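Local coordinates for beta-N-acetylhexosaminidase (PDB 5BZA), which probably releases terminal non-reducing N-acetyl-D-hexosamine residues from N-acetyl-beta-D-hexosaminides by hydrolysis, as a family 3 glycoside hydrolase, at residues B[403-415]-B[429-441]. Residues are numbered along the deposited sequence; the frame is centred on the assembly and turned at random.
Sequences FVVNASKNEQVLQ and IIRNPFDAKFFPG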
ATOM      1  N   PHE B 403     -22.150 -18.432  -6.435  1.00 20.56           N
ATOM      2  CA  PHE B 403     -20.708 -18.264  -6.313  1.00 19.40           C
ATOM      3  C   PHE B 403     -20.169 -19.452  -5.550  1.00 19.75           C
ATOM      4  O   PHE B 403     -20.173 -19.520  -4.309  1.00 18.96           O
ATOM      5  CB  PHE B 403     -20.361 -16.932  -5.647  1.00 20.60           C
ATOM      6  CG  PHE B 403     -20.633 -15.752  -6.532  1.00 19.04           C
ATOM      7  CD1 PHE B 403     -19.698 -15.354  -7.480  1.00 18.93           C
ATOM      8  CD2 PHE B 403     -21.857 -15.115  -6.500  1.00 19.37           C
ATOM      9  CE1 PHE B 403     -19.955 -14.295  -8.329  1.00 18.56           C
ATOM     10  CE2 PHE B 403     -22.118 -14.054  -7.356  1.00 20.62           C
ATOM     11  CZ  PHE B 403     -21.166 -13.649  -8.267  1.00 15.42           C
ATOM     12  N   VAL B 404     -19.729 -20.414  -6.339  1.00 20.45           N
ATOM     13  CA  VAL B 404     -19.468 -21.760  -5.847  1.00 20.52           C
ATOM     14  C   VAL B 404     -18.088 -21.900  -5.196  1.00 25.80           C
ATOM     15  O   VAL B 404     -17.058 -21.601  -5.803  1.00 26.24           O
ATOM     16  CB  VAL B 404     -19.573 -22.756  -6.971  1.00 21.65           C
ATOM     17  CG1 VAL B 404     -19.347 -24.159  -6.432  1.00 25.44           C
ATOM     18  CG2 VAL B 404     -20.934 -22.612  -7.690  1.00 20.02           C
ATOM     19  N   VAL B 405     -18.100 -22.397  -3.965  1.00 24.79           N
ATOM     20  CA  VAL B 405     -16.911 -22.773  -3.204  1.00 25.52           C
ATOM     21  C   VAL B 405     -17.121 -24.230  -2.694  1.00 34.96           C
ATOM     22  O   VAL B 405     -18.245 -24.590  -2.292  1.00 33.89           O
ATOM     23  CB  VAL B 405     -16.675 -21.791  -2.055  1.00 28.23           C
ATOM     24  CG1 VAL B 405     -15.645 -22.309  -1.072  1.00 28.90           C
ATOM     25  CG2 VAL B 405     -16.265 -20.419  -2.614  1.00 26.20           C
ATOM     26  N   ASN B 406     -16.085 -25.073  -2.856  1.00 33.70           N
ATOM     27  CA  ASN B 406     -16.005 -26.500  -2.397  1.00 37.55           C
ATOM     28  C   ASN B 406     -17.314 -27.301  -2.621  1.00 38.38           C
ATOM     29  O   ASN B 406     -17.927 -27.855  -1.698  1.00 37.61           O
ATOM     30  CB  ASN B 406     -15.500 -26.609  -0.928  1.00 43.64           C
ATOM     31  CG  ASN B 406     -16.614 -26.481   0.105  1.00 56.91           C
ATOM     32  OD1 ASN B 406     -17.478 -25.623  -0.032  1.00 54.38           O
ATOM     33  ND2 ASN B 406     -16.634 -27.365   1.104  1.00 51.51           N
ATOM     34  N   ALA B 407     -17.726 -27.369  -3.881  1.00 36.47           N
ATOM     35  CA  ALA B 407     -18.975 -28.028  -4.232  1.00 37.52           C
ATOM     36  C   ALA B 407     -18.825 -29.544  -4.060  1.00 37.03           C
ATOM     37  O   ALA B 407     -19.812 -30.271  -3.954  1.00 38.43           O
ATOM     38  CB  ALA B 407     -19.385 -27.675  -5.664  1.00 35.21           C
ATOM     39  N   SER B 408     -17.576 -30.002  -4.023  1.00 41.78           N
ATOM     40  CA  SER B 408     -17.251 -31.426  -4.038  1.00 42.74           C
ATOM     41  C   SER B 408     -17.076 -32.042  -2.655  1.00 45.08           C
ATOM     42  O   SER B 408     -16.584 -33.167  -2.551  1.00 45.39           O
ATOM     43  CB  SER B 408     -15.978 -31.650  -4.857  1.00 39.02           C
ATOM     44  OG  SER B 408     -16.193 -31.288  -6.210  1.00 40.79           O
ATOM     45  N   LYS B 409     -17.474 -31.324  -1.600  1.00 48.65           N
ATOM     46  CA  LYS B 409     -17.190 -31.792  -0.244  1.00 48.21           C
ATOM     47  C   LYS B 409     -17.836 -33.164  -0.033  1.00 47.36           C
ATOM     48  O   LYS B 409     -17.206 -34.124   0.430  1.00 47.96           O
ATOM     49  CB  LYS B 409     -17.748 -30.835   0.806  1.00 42.41           C
ATOM     50  CG  LYS B 409     -17.550 -31.329   2.225  1.00 46.55           C
ATOM     51  CD  LYS B 409     -18.258 -30.448   3.237  1.00 50.31           C
ATOM     52  CE  LYS B 409     -18.143 -31.045   4.650  1.00 51.58           C
ATOM     53  NZ  LYS B 409     -18.818 -30.200   5.682  1.00 51.76           N
ATOM     54  N   ASN B 410     -19.107 -33.230  -0.406  1.00 45.86           N
ATOM     55  CA  ASN B 410     -19.894 -34.437  -0.321  1.00 42.67           C
ATOM     56  C   ASN B 410     -21.030 -34.334  -1.336  1.00 40.95           C
ATOM     57  O   ASN B 410     -21.117 -33.352  -2.077  1.00 40.77           O
ATOM     58  CB  ASN B 410     -20.416 -34.636   1.110  1.00 45.76           C
ATOM     59  CG  ASN B 410     -21.363 -33.522   1.567  1.00 39.39           C
ATOM     60  OD1 ASN B 410     -22.271 -33.116   0.839  1.00 35.89           O
ATOM     61  ND2 ASN B 410     -21.142 -33.023   2.780  1.00 40.50           N
ATOM     62  N   GLU B 411     -21.934 -35.299  -1.331  1.00 39.98           N
ATOM     63  CA  GLU B 411     -22.983 -35.331  -2.341  1.00 39.70           C
ATOM     64  C   GLU B 411     -24.098 -34.376  -1.978  1.00 37.18           C
ATOM     65  O   GLU B 411     -24.812 -33.870  -2.843  1.00 38.52           O
ATOM     66  CB  GLU B 411     -23.535 -36.742  -2.498  1.00 37.16           C
ATOM     67  CG  GLU B 411     -22.774 -37.545  -3.483  1.00 38.72           C
ATOM     68  CD  GLU B 411     -22.918 -36.982  -4.876  1.00 45.98           C
ATOM     69  OE1 GLU B 411     -24.075 -36.834  -5.338  1.00 41.04           O
ATOM     70  OE2 GLU B 411     -21.874 -36.688  -5.505  1.00 50.23           O
ATOM     71  N   GLN B 412     -24.207 -34.106  -0.689  1.00 34.61           N
ATOM     72  CA  GLN B 412     -25.314 -33.344  -0.174  1.00 39.81           C
ATOM     73  C   GLN B 412     -25.127 -31.862  -0.551  1.00 40.93           C
ATOM     74  O   GLN B 412     -26.072 -31.184  -1.002  1.00 38.05           O
ATOM     75  CB  GLN B 412     -25.355 -33.534   1.343  1.00 42.59           C
ATOM     76  CG  GLN B 412     -26.315 -32.640   2.136  1.00 55.35           C
ATOM     77  CD  GLN B 412     -26.279 -33.015   3.602  1.00 63.46           C
ATOM     78  OE1 GLN B 412     -25.719 -34.057   3.953  1.00 70.59           O
ATOM     79  NE2 GLN B 412     -26.837 -32.163   4.470  1.00 63.68           N
ATOM     80  N   VAL B 413     -23.883 -31.398  -0.436  1.00 39.24           N
ATOM     81  CA  VAL B 413     -23.480 -30.077  -0.909  1.00 36.90           C
ATOM     82  C   VAL B 413     -23.643 -29.928  -2.415  1.00 32.66           C
ATOM     83  O   VAL B 413     -24.237 -28.947  -2.920  1.00 33.73           O
ATOM     84  CB  VAL B 413     -22.009 -29.792  -0.531  1.00 38.02           C
ATOM     85  CG1 VAL B 413     -21.434 -28.670  -1.404  1.00 36.27           C
ATOM     86  CG2 VAL B 413     -21.888 -29.484   0.965  1.00 36.88           C
ATOM     87  N   LEU B 414     -23.162 -30.922  -3.141  1.00 29.71           N
ATOM     88  CA  LEU B 414     -23.116 -30.778  -4.576  1.00 32.64           C
ATOM     89  C   LEU B 414     -24.543 -30.775  -5.085  1.00 32.62           C
ATOM     90  O   LEU B 414     -24.864 -30.133  -6.100  1.00 32.28           O
ATOM     91  CB  LEU B 414     -22.304 -31.903  -5.226  1.00 31.61           C
ATOM     92  CG  LEU B 414     -22.538 -32.119  -6.729  1.00 31.48           C
ATOM     93  CD1 LEU B 414     -21.965 -30.979  -7.582  1.00 30.04           C
ATOM     94  CD2 LEU B 414     -21.972 -33.438  -7.173  1.00 30.11           C
ATOM     95  N   GLN B 415     -25.415 -31.454  -4.357  1.00 33.69           N
ATOM     96  CA  GLN B 415     -26.772 -31.538  -4.825  1.00 32.82           C
ATOM     97  C   GLN B 415     -27.515 -30.299  -4.350  1.00 30.66           C
ATOM     98  O   GLN B 415     -28.487 -29.872  -4.986  1.00 28.41           O
ATOM     99  CB  GLN B 415     -27.441 -32.820  -4.311  1.00 32.72           C
ATOM    100  CG  GLN B 415     -26.850 -34.095  -4.910  1.00 33.19           C
ATOM    101  CD  GLN B 415     -26.993 -34.187  -6.414  1.00 35.65           C
ATOM    102  OE1 GLN B 415     -27.978 -33.712  -6.998  1.00 34.43           O
ATOM    103  NE2 GLN B 415     -26.000 -34.805  -7.060  1.00 33.88           N
ATOM    104  N   ILE B 429     -17.380 -20.549 -10.557  1.00 16.06           N
ATOM    105  CA  ILE B 429     -16.473 -21.383  -9.782  1.00 19.80           C
ATOM    106  C   ILE B 429     -15.224 -20.599  -9.463  1.00 17.33           C
ATOM    107  O   ILE B 429     -14.385 -20.368 -10.324  1.00 16.30           O
ATOM    108  CB  ILE B 429     -16.130 -22.740 -10.481  1.00 21.80           C
ATOM    109  CG1 ILE B 429     -17.308 -23.715 -10.303  1.00 22.27           C
ATOM    110  CG2 ILE B 429     -15.000 -23.423  -9.725  1.00 23.50           C
ATOM    111  CD1 ILE B 429     -18.271 -23.820 -11.457  1.00 22.59           C
ATOM    112  N   ILE B 430     -15.141 -20.156  -8.215  1.00 18.24           N
ATOM    113  CA  ILE B 430     -14.179 -19.126  -7.867  1.00 20.35           C
ATOM    114  C   ILE B 430     -12.975 -19.570  -7.045  1.00 20.34           C
ATOM    115  O   ILE B 430     -12.056 -18.790  -6.850  1.00 20.69           O
ATOM    116  CB  ILE B 430     -14.881 -17.954  -7.140  1.00 17.64           C
ATOM    117  CG1 ILE B 430     -15.467 -18.390  -5.799  1.00 17.61           C
ATOM    118  CG2 ILE B 430     -15.926 -17.337  -8.052  1.00 12.69           C
ATOM    119  CD1 ILE B 430     -16.032 -17.200  -5.007  1.00 16.90           C
ATOM    120  N   ARG B 431     -13.005 -20.787  -6.508  1.00 22.11           N
ATOM    121  CA  ARG B 431     -11.830 -21.345  -5.838  1.00 24.96           C
ATOM    122  C   ARG B 431     -11.300 -22.527  -6.617  1.00 30.29           C
ATOM    123  O   ARG B 431     -10.541 -22.365  -7.569  1.00 31.97           O
ATOM    124  CB  ARG B 431     -12.129 -21.767  -4.414  1.00 23.72           C
ATOM    125  CG  ARG B 431     -12.241 -20.627  -3.507  1.00 25.34           C
ATOM    126  CD  ARG B 431     -11.746 -21.013  -2.173  1.00 26.79           C
ATOM    127  NE  ARG B 431     -10.370 -21.470  -2.332  1.00 30.38           N
ATOM    128  CZ  ARG B 431      -9.489 -21.533  -1.342  1.00 35.27           C
ATOM    129  NH1 ARG B 431      -9.831 -21.121  -0.121  1.00 39.83           N
ATOM    130  NH2 ARG B 431      -8.263 -21.989  -1.574  1.00 37.43           N
ATOM    131  N   ASN B 432     -11.674 -23.722  -6.167  1.00 27.21           N
ATOM    132  CA  ASN B 432     -11.220 -24.963  -6.756  1.00 26.46           C
ATOM    133  C   ASN B 432     -11.820 -25.191  -8.137  1.00 31.40           C
ATOM    134  O   ASN B 432     -12.984 -25.567  -8.250  1.00 31.68           O
ATOM    135  CB  ASN B 432     -11.571 -26.108  -5.798  1.00 29.96           C
ATOM    136  CG  ASN B 432     -11.051 -27.456  -6.275  1.00 40.78           C
ATOM    137  OD1 ASN B 432     -10.172 -27.529  -7.156  1.00 42.39           O
ATOM    138  ND2 ASN B 432     -11.531 -28.537  -5.637  1.00 43.56           N
ATOM    139  N   PRO B 433     -11.027 -24.998  -9.203  1.00 32.50           N
ATOM    140  CA  PRO B 433     -11.639 -25.075 -10.536  1.00 30.78           C
ATOM    141  C   PRO B 433     -12.065 -26.514 -10.910  1.00 33.63           C
ATOM    142  O   PRO B 433     -12.783 -26.709 -11.899  1.00 32.56           O
ATOM    143  CB  PRO B 433     -10.531 -24.538 -11.461  1.00 27.28           C
ATOM    144  CG  PRO B 433      -9.287 -24.897 -10.779  1.00 25.80           C
ATOM    145  CD  PRO B 433      -9.582 -24.718  -9.292  1.00 30.13           C
ATOM    146  N   PHE B 434     -11.618 -27.498 -10.129  1.00 32.46           N
ATOM    147  CA  PHE B 434     -11.980 -28.893 -10.366  1.00 33.74           C
ATOM    148  C   PHE B 434     -13.476 -29.104 -10.190  1.00 34.14           C
ATOM    149  O   PHE B 434     -14.081 -29.971 -10.859  1.00 34.38           O
ATOM    150  CB  PHE B 434     -11.200 -29.805  -9.414  1.00 38.36           C
ATOM    151  CG  PHE B 434      -9.756 -29.995  -9.802  1.00 45.90           C
ATOM    152  CD1 PHE B 434      -9.393 -30.085 -11.140  1.00 42.39           C
ATOM    153  CD2 PHE B 434      -8.759 -30.055  -8.832  1.00 45.29           C
ATOM    154  CE1 PHE B 434      -8.074 -30.272 -11.507  1.00 46.16           C
ATOM    155  CE2 PHE B 434      -7.420 -30.235  -9.191  1.00 43.09           C
ATOM    156  CZ  PHE B 434      -7.080 -30.347 -10.532  1.00 45.88           C
ATOM    157  N   ASP B 435     -14.099 -28.262  -9.358  1.00 33.76           N
ATOM    158  CA  ASP B 435     -15.551 -28.340  -9.194  1.00 32.89           C
ATOM    159  C   ASP B 435     -16.246 -28.180 -10.539  1.00 31.54           C
ATOM    160  O   ASP B 435     -17.340 -28.695 -10.724  1.00 27.29           O
ATOM    161  CB  ASP B 435     -16.091 -27.248  -8.247  1.00 32.16           C
ATOM    162  CG  ASP B 435     -15.483 -27.296  -6.845  1.00 38.77           C
ATOM    163  OD1 ASP B 435     -15.095 -28.390  -6.374  1.00 38.47           O
ATOM    164  OD2 ASP B 435     -15.434 -26.219  -6.198  1.00 40.96           O
ATOM    165  N   ALA B 436     -15.578 -27.561 -11.508  1.00 28.03           N
ATOM    166  CA  ALA B 436     -16.237 -27.352 -12.792  1.00 32.75           C
ATOM    167  C   ALA B 436     -16.726 -28.655 -13.428  1.00 32.50           C
ATOM    168  O   ALA B 436     -17.801 -28.670 -14.049  1.00 30.19           O
ATOM    169  CB  ALA B 436     -15.311 -26.610 -13.759  1.00 27.81           C
ATOM    170  N   LYS B 437     -15.979 -29.751 -13.242  1.00 31.83           N
ATOM    171  CA  LYS B 437     -16.394 -31.053 -13.802  1.00 26.83           C
ATOM    172  C   LYS B 437     -17.814 -31.442 -13.365  1.00 27.65           C
ATOM    173  O   LYS B 437     -18.526 -32.109 -14.104  1.00 24.30           O
ATOM    174  CB  LYS B 437     -15.385 -32.161 -13.488  1.00 33.43           C
ATOM    175  CG  LYS B 437     -15.411 -32.749 -12.090  1.00 37.41           C
ATOM    176  CD  LYS B 437     -14.274 -33.779 -11.913  1.00 37.77           C
ATOM    177  CE  LYS B 437     -13.010 -33.376 -12.698  1.00 42.73           C
ATOM    178  NZ  LYS B 437     -11.781 -34.141 -12.317  1.00 45.65           N
ATOM    179  N   PHE B 438     -18.192 -31.060 -12.145  1.00 29.80           N
ATOM    180  CA  PHE B 438     -19.453 -31.466 -11.537  1.00 29.25           C
ATOM    181  C   PHE B 438     -20.673 -30.624 -11.940  1.00 24.37           C
ATOM    182  O   PHE B 438     -21.719 -30.709 -11.300  1.00 26.07           O
ATOM    183  CB  PHE B 438     -19.309 -31.466 -10.007  1.00 27.45           C
ATOM    184  CG  PHE B 438     -18.205 -32.366  -9.516  1.00 32.46           C
ATOM    185  CD1 PHE B 438     -18.425 -33.738  -9.380  1.00 37.38           C
ATOM    186  CD2 PHE B 438     -16.949 -31.856  -9.185  1.00 37.97           C
ATOM    187  CE1 PHE B 438     -17.417 -34.585  -8.934  1.00 35.76           C
ATOM    188  CE2 PHE B 438     -15.930 -32.705  -8.740  1.00 36.46           C
ATOM    189  CZ  PHE B 438     -16.167 -34.064  -8.613  1.00 36.16           C
ATOM    190  N   PHE B 439     -20.549 -29.844 -13.014  1.00 23.06           N
ATOM    191  CA  PHE B 439     -21.670 -29.037 -13.518  1.00 22.98           C
ATOM    192  C   PHE B 439     -21.830 -29.180 -15.037  1.00 23.79           C
ATOM    193  O   PHE B 439     -21.756 -28.185 -15.787  1.00 21.00           O
ATOM    194  CB  PHE B 439     -21.501 -27.556 -13.138  1.00 17.18           C
ATOM    195  CG  PHE B 439     -21.497 -27.310 -11.659  1.00 18.19           C
ATOM    196  CD1 PHE B 439     -20.330 -27.437 -10.921  1.00 19.84           C
ATOM    197  CD2 PHE B 439     -22.673 -27.014 -10.990  1.00 15.53           C
ATOM    198  CE1 PHE B 439     -20.333 -27.223  -9.552  1.00 21.13           C
ATOM    199  CE2 PHE B 439     -22.687 -26.805  -9.636  1.00 17.71           C
ATOM    200  CZ  PHE B 439     -21.515 -26.909  -8.907  1.00 17.15           C
ATOM    201  N   PRO B 440     -22.043 -30.425 -15.507  1.00 24.45           N
ATOM    202  CA  PRO B 440     -22.164 -30.606 -16.957  1.00 25.31           C
ATOM    203  C   PRO B 440     -23.465 -29.992 -17.452  1.00 24.92           C
ATOM    204  O   PRO B 440     -24.457 -30.003 -16.721  1.00 25.27           O
ATOM    205  CB  PRO B 440     -22.162 -32.134 -17.131  1.00 22.37           C
ATOM    206  CG  PRO B 440     -22.650 -32.659 -15.835  1.00 22.31           C
ATOM    207  CD  PRO B 440     -22.167 -31.701 -14.774  1.00 26.21           C
ATOM    208  N   GLY B 441     -23.475 -29.517 -18.687  1.00 25.66           N
ATOM    209  CA  GLY B 441     -24.625 -28.836 -19.253  1.00 25.76           C
ATOM    210  C   GLY B 441     -25.057 -27.550 -18.540  1.00 25.32           C
ATOM    211  O   GLY B 441     -26.029 -26.919 -18.933  1.00 24.20           O
TER
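The carboxylate of Asp435 is shared between two groups of the turn that follows strand 399-404. Its OD1 accepts from Ser408 OG at 3.1 Å, met on the anti side and 30° out of the carboxylate plane, while its OD2 takes a long, weak but nearly straight bond from Ala407 N (3.5 Å). With CG set opposite its own carbonyl carbon (chi1 -59°), Asp435 reaches from the 3-10 segment 433-437 to the type I turn Asn406-Lys409. With an alanine here, the Ser408 hydroxyl and the Ala407 amide would probably lose their acceptor, and the turn would be less firmly tied to the 3-10 segment.

Apolar groups continue the contact. Leu414 crosses Phe438 at about a right angle, its CD1 lying 3.6 Å from Phe438 CB, and Ala407 CB sits at the edge of the Phe439 ring, 4.0 Å from CZ. Nearer the strand ends, Val405 CG2 meets Ile430 CG1 at 3.9 Å, beside a weak bond from Ile430 N to Val404 O.

The contact begins where parallel strands 399-404 and 425-429 end side by side in the mixed sheet of the C-terminal domain, and continues through the turn and helix 411-418 against the 3-10 segment and the residues after it; Tyr367 of helix 364-377 packs on Val405 and Ile430, and Val444 of strand 443-446 on Phe439.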